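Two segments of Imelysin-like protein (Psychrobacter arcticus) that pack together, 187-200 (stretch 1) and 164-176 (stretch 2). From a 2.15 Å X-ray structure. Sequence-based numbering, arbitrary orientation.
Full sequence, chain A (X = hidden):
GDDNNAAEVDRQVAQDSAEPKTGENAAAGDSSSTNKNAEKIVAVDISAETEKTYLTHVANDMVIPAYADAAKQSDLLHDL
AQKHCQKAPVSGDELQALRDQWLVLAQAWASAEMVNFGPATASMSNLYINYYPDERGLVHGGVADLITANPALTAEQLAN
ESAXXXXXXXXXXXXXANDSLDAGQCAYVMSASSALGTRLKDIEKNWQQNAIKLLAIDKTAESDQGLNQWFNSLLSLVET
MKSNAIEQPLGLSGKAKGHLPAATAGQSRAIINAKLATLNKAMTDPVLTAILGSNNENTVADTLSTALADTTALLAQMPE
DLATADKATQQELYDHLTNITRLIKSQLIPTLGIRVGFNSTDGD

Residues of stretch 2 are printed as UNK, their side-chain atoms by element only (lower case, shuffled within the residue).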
# COMPACT_ATOMS: atom_id res chain seq x y z
N ALA A 187 -17.53 17.24 8.53
CA ALA A 187 -17.13 16.79 9.86
C ALA A 187 -16.55 15.38 9.78
O ALA A 187 -15.61 15.08 10.51
CB ALA A 187 -18.32 16.82 10.83
N TYR A 188 -17.10 14.53 8.89
CA TYR A 188 -16.63 13.16 8.70
C TYR A 188 -15.23 13.15 8.07
O TYR A 188 -14.39 12.36 8.50
CB TYR A 188 -17.60 12.31 7.83
CG TYR A 188 -17.02 10.96 7.48
CD1 TYR A 188 -17.15 9.87 8.34
CD2 TYR A 188 -16.22 10.80 6.34
CE1 TYR A 188 -16.53 8.65 8.07
CE2 TYR A 188 -15.60 9.58 6.06
CZ TYR A 188 -15.77 8.51 6.92
OH TYR A 188 -15.14 7.32 6.65
N VAL A 189 -15.00 13.95 7.02
CA VAL A 189 -13.74 13.98 6.27
C VAL A 189 -12.62 14.45 7.19
O VAL A 189 -11.53 13.87 7.17
CB VAL A 189 -13.87 14.82 4.96
CG1 VAL A 189 -12.51 15.11 4.32
CG2 VAL A 189 -14.81 14.13 3.96
N MSE A 190 -12.91 15.44 8.05
CA MSE A 190 -11.96 15.95 9.04
C MSE A 190 -11.69 14.90 10.11
O MSE A 190 -10.52 14.68 10.44
CB MSE A 190 -12.49 17.23 9.69
CG MSE A 190 -12.41 18.45 8.77
SE MSE A 190 -13.34 19.95 9.57
CE MSE A 190 -12.14 20.29 11.10
N SER A 191 -12.75 14.23 10.62
CA SER A 191 -12.63 13.18 11.65
C SER A 191 -11.86 11.97 11.13
O SER A 191 -10.96 11.49 11.83
CB SER A 191 -14.00 12.73 12.13
OG SER A 191 -14.64 13.78 12.82
N ALA A 192 -12.20 11.47 9.92
CA ALA A 192 -11.55 10.29 9.36
C ALA A 192 -10.10 10.55 9.01
O ALA A 192 -9.27 9.71 9.32
CB ALA A 192 -12.32 9.76 8.16
N SER A 193 -9.76 11.69 8.40
CA SER A 193 -8.37 12.01 8.05
C SER A 193 -7.52 12.24 9.34
O SER A 193 -6.38 11.78 9.42
CB SER A 193 -8.29 13.19 7.09
OG SER A 193 -8.99 14.32 7.56
N SER A 194 -8.13 12.85 10.38
CA SER A 194 -7.48 13.04 11.69
C SER A 194 -7.22 11.70 12.38
O SER A 194 -6.11 11.48 12.89
CB SER A 194 -8.33 13.93 12.59
OG SER A 194 -7.81 14.01 13.91
N ALA A 195 -8.23 10.79 12.41
CA ALA A 195 -8.08 9.47 13.02
C ALA A 195 -7.02 8.67 12.27
O ALA A 195 -6.21 7.99 12.89
CB ALA A 195 -9.40 8.72 13.03
N LEU A 196 -6.98 8.82 10.93
CA LEU A 196 -6.00 8.17 10.06
C LEU A 196 -4.59 8.67 10.37
O LEU A 196 -3.69 7.86 10.58
CB LEU A 196 -6.37 8.41 8.59
CG LEU A 196 -5.61 7.64 7.53
CD1 LEU A 196 -5.58 6.16 7.84
CD2 LEU A 196 -6.26 7.84 6.19
N GLY A 197 -4.43 9.99 10.48
CA GLY A 197 -3.17 10.64 10.85
C GLY A 197 -2.58 10.12 12.14
O GLY A 197 -1.39 9.76 12.19
N THR A 198 -3.42 9.98 13.18
CA THR A 198 -3.03 9.47 14.50
C THR A 198 -2.51 8.03 14.40
O THR A 198 -1.49 7.72 14.99
CB THR A 198 -4.22 9.56 15.48
OG1 THR A 198 -4.62 10.93 15.60
CG2 THR A 198 -3.90 8.98 16.87
N ARG A 199 -3.20 7.16 13.64
CA ARG A 199 -2.82 5.76 13.48
C ARG A 199 -1.49 5.62 12.73
O ARG A 199 -0.65 4.82 13.14
CB ARG A 199 -3.92 4.96 12.76
CG ARG A 199 -5.14 4.71 13.64
CD ARG A 199 -6.25 4.00 12.88
NE ARG A 199 -7.44 3.85 13.71
CZ ARG A 199 -7.65 2.86 14.57
NH1 ARG A 199 -6.74 1.90 14.71
NH2 ARG A 199 -8.76 2.81 15.28
N LEU A 200 -1.30 6.40 11.66
CA LEU A 200 -0.09 6.39 10.84
C LEU A 200 1.14 6.90 11.60
O LEU A 200 2.23 6.34 11.43
CB LEU A 200 -0.29 7.20 9.55
CG LEU A 200 -1.32 6.63 8.56
CD1 LEU A 200 -1.67 7.64 7.48
CD2 LEU A 200 -0.84 5.36 7.95
N UNK A 164 -14.50 -0.51 8.71
CA UNK A 164 -15.22 -0.47 7.44
C UNK A 164 -15.78 0.96 7.12
O UNK A 164 -15.97 1.28 5.95
c UNK A 164 -15.92 -2.84 6.81
c UNK A 164 -16.32 -1.57 7.56
c UNK A 164 -17.72 -1.11 7.17
N UNK A 165 -15.99 1.81 8.15
CA UNK A 165 -16.59 3.14 7.95
C UNK A 165 -15.54 4.27 8.07
O UNK A 165 -15.91 5.43 8.23
c UNK A 165 -17.80 3.36 8.90
c UNK A 165 -18.89 2.34 8.64
c UNK A 165 -17.40 3.35 10.37
N UNK A 166 -14.25 3.93 7.95
CA UNK A 166 -13.19 4.92 8.07
C UNK A 166 -11.96 4.55 7.21
O UNK A 166 -12.02 3.64 6.37
n UNK A 166 -13.11 3.20 12.42
c UNK A 166 -12.26 3.92 11.72
c UNK A 166 -12.79 5.08 9.55
c UNK A 166 -12.36 3.79 10.22
o UNK A 166 -11.39 4.62 12.25
N UNK A 167 -10.86 5.27 7.42
CA UNK A 167 -9.61 5.09 6.70
C UNK A 167 -9.68 5.59 5.27
O UNK A 167 -10.60 6.33 4.90
N UNK A 168 -8.72 5.15 4.44
CA UNK A 168 -8.64 5.52 3.02
C UNK A 168 -9.96 5.18 2.26
O UNK A 168 -10.46 6.10 1.60
c UNK A 168 -4.93 4.90 2.93
c UNK A 168 -7.36 4.92 2.36
c UNK A 168 -6.12 5.67 2.88
c UNK A 168 -7.41 4.97 0.82
N UNK A 169 -10.58 3.96 2.34
CA UNK A 169 -11.83 3.74 1.58
C UNK A 169 -13.04 4.52 2.12
O UNK A 169 -13.94 4.83 1.34
c UNK A 169 -11.35 1.84 2.95
c UNK A 169 -12.06 2.23 1.70
c UNK A 169 -10.15 2.73 3.03
N UNK A 170 -13.05 4.82 3.42
CA UNK A 170 -14.09 5.62 4.06
C UNK A 170 -14.06 7.05 3.53
O UNK A 170 -15.09 7.59 3.13
N UNK A 171 -12.85 7.65 3.48
CA UNK A 171 -12.64 9.00 2.96
C UNK A 171 -12.98 9.07 1.46
O UNK A 171 -13.61 10.02 1.01
c UNK A 171 -11.19 9.43 3.23
c UNK A 171 -10.90 9.87 4.66
c UNK A 171 -9.42 9.73 5.00
c UNK A 171 -11.41 11.28 4.93
N UNK A 172 -12.62 8.02 0.71
CA UNK A 172 -12.89 7.94 -0.71
C UNK A 172 -14.38 8.05 -0.98
O UNK A 172 -14.81 8.83 -1.84
c UNK A 172 -12.35 6.63 -1.27
c UNK A 172 -12.56 6.50 -2.78
o UNK A 172 -11.99 4.19 -2.60
o UNK A 172 -12.22 5.05 -4.62
c UNK A 172 -12.23 5.15 -3.37
N UNK A 173 -15.16 7.27 -0.21
CA UNK A 173 -16.60 7.20 -0.29
C UNK A 173 -17.22 8.54 0.05
O UNK A 173 -18.10 8.99 -0.68
o UNK A 173 -18.79 4.53 -1.52
c UNK A 173 -18.62 5.80 0.48
o UNK A 173 -19.82 6.47 -1.46
c UNK A 173 -19.12 5.58 -0.93
c UNK A 173 -17.13 6.08 0.63
N UNK A 174 -16.77 9.19 1.15
CA UNK A 174 -17.32 10.48 1.56
C UNK A 174 -17.00 11.60 0.56
O UNK A 174 -17.86 12.45 0.31
c UNK A 174 -16.81 10.86 2.94
N UNK A 175 -15.79 11.58 -0.05
CA UNK A 175 -15.38 12.61 -1.03
C UNK A 175 -16.00 12.41 -2.42
O UNK A 175 -16.17 13.39 -3.16
c UNK A 175 -13.14 13.24 0.10
c UNK A 175 -13.41 14.73 0.29
c UNK A 175 -13.85 12.68 -1.14
c UNK A 175 -11.66 12.96 0.04
N UNK A 176 -16.38 11.17 -2.77
CA UNK A 176 -16.95 10.88 -4.09
C UNK A 176 -18.46 10.57 -4.09
O UNK A 176 -19.00 10.30 -5.16
c UNK A 176 -12.55 10.68 -5.19
o UNK A 176 -11.37 11.47 -7.12
c UNK A 176 -14.91 10.16 -5.36
c UNK A 176 -13.69 10.97 -7.29
c UNK A 176 -12.53 11.04 -6.53
c UNK A 176 -14.87 10.55 -6.70
c UNK A 176 -16.20 9.71 -4.72
c UNK A 176 -13.74 10.24 -4.62
O HOH W 1 -10.02 5.08 14.46
O HOH W 2 -10.01 7.11 9.55

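Position 164 carries three carbons, one bearing the other two, and lies out of reach of stretch 1; a fork at the first carbon makes it Val164. Position 165 has the same three-carbon fork. Its backbone O accepts a hydrogen bond from Tyr188 OH at 2.6 Å, a contact that asks nothing of the side chain, and the residue is Val165.

Position 166 has three carbons in a row, the third bearing one oxygen and one nitrogen. That is an amide, and the chain length gives Gln166. Water 1 donates to Gln166 OE1 (2.6 Å) and accepts from Arg199 NH2 (2.7 Å), so a polar side chain suits this end of the contact.

Position 167 has no side-chain atoms: Gly167. Its phi of 72° by itself favours glycine. Water 2 links the helices here, accepting from Gly167 N (2.9 Å) and donating to Ala192 O (2.7 Å).

Position 168 has four carbons, forked at the first, with one arm two carbons long: Ile168. Although its CA-to-CB bond points away, the longer arm brings CG1 to 4.0 Å from Leu196 CD2. At 169 three carbons close a ring onto the backbone N, which defines Pro169. It makes no contact with stretch 1; lacking an amide hydrogen, proline fits readily in the first turn of a helix.

Position 170 is bare again, hence Gly170. Its CA lies 3.3 Å from Tyr188 OH, and an ideal CB would stand 2.4 Å from that same OH, a clash. The absent side chain leaves room for the hydroxyl.

Position 171 has four carbons forked at the second: Leu171. Its side chain is a knob among Val189, Ala192, Ser193 and Leu196; CD2 lies 3.7 Å from Ala192 CB, and CD1 3.9 Å from Leu196 CD2.

Positions 172 and 173 each have three carbons, the third with two oxygens. These carboxylates are Glu172 and Glu173, neither touching stretch 1; both are hydrogen-bonded elsewhere in the structure.

Position 174 has a single carbon, Ala174. Pointing toward stretch 1, its CB packs 3.5 Å from Tyr188 CD2 and 4.0 Å from Val189 CG2. Position 175, four carbons forked at the second, is Leu175, whose CD2 reaches Val189 CG2 at 4.0 Å. Position 176 has one carbon leading to a six-carbon ring with an oxygen: Tyr176, out of reach.

The helices run nearly antiparallel (163°), their axes approaching to 9.5 Å. Leu171 anchors the apolar packing, Gly170 and Ala174 accommodate Tyr188, and the tyrosine hydrogen bond and two bridging waters satisfy polar groups.

Stretch 2 (164-176) VVQGIPGLEEALY
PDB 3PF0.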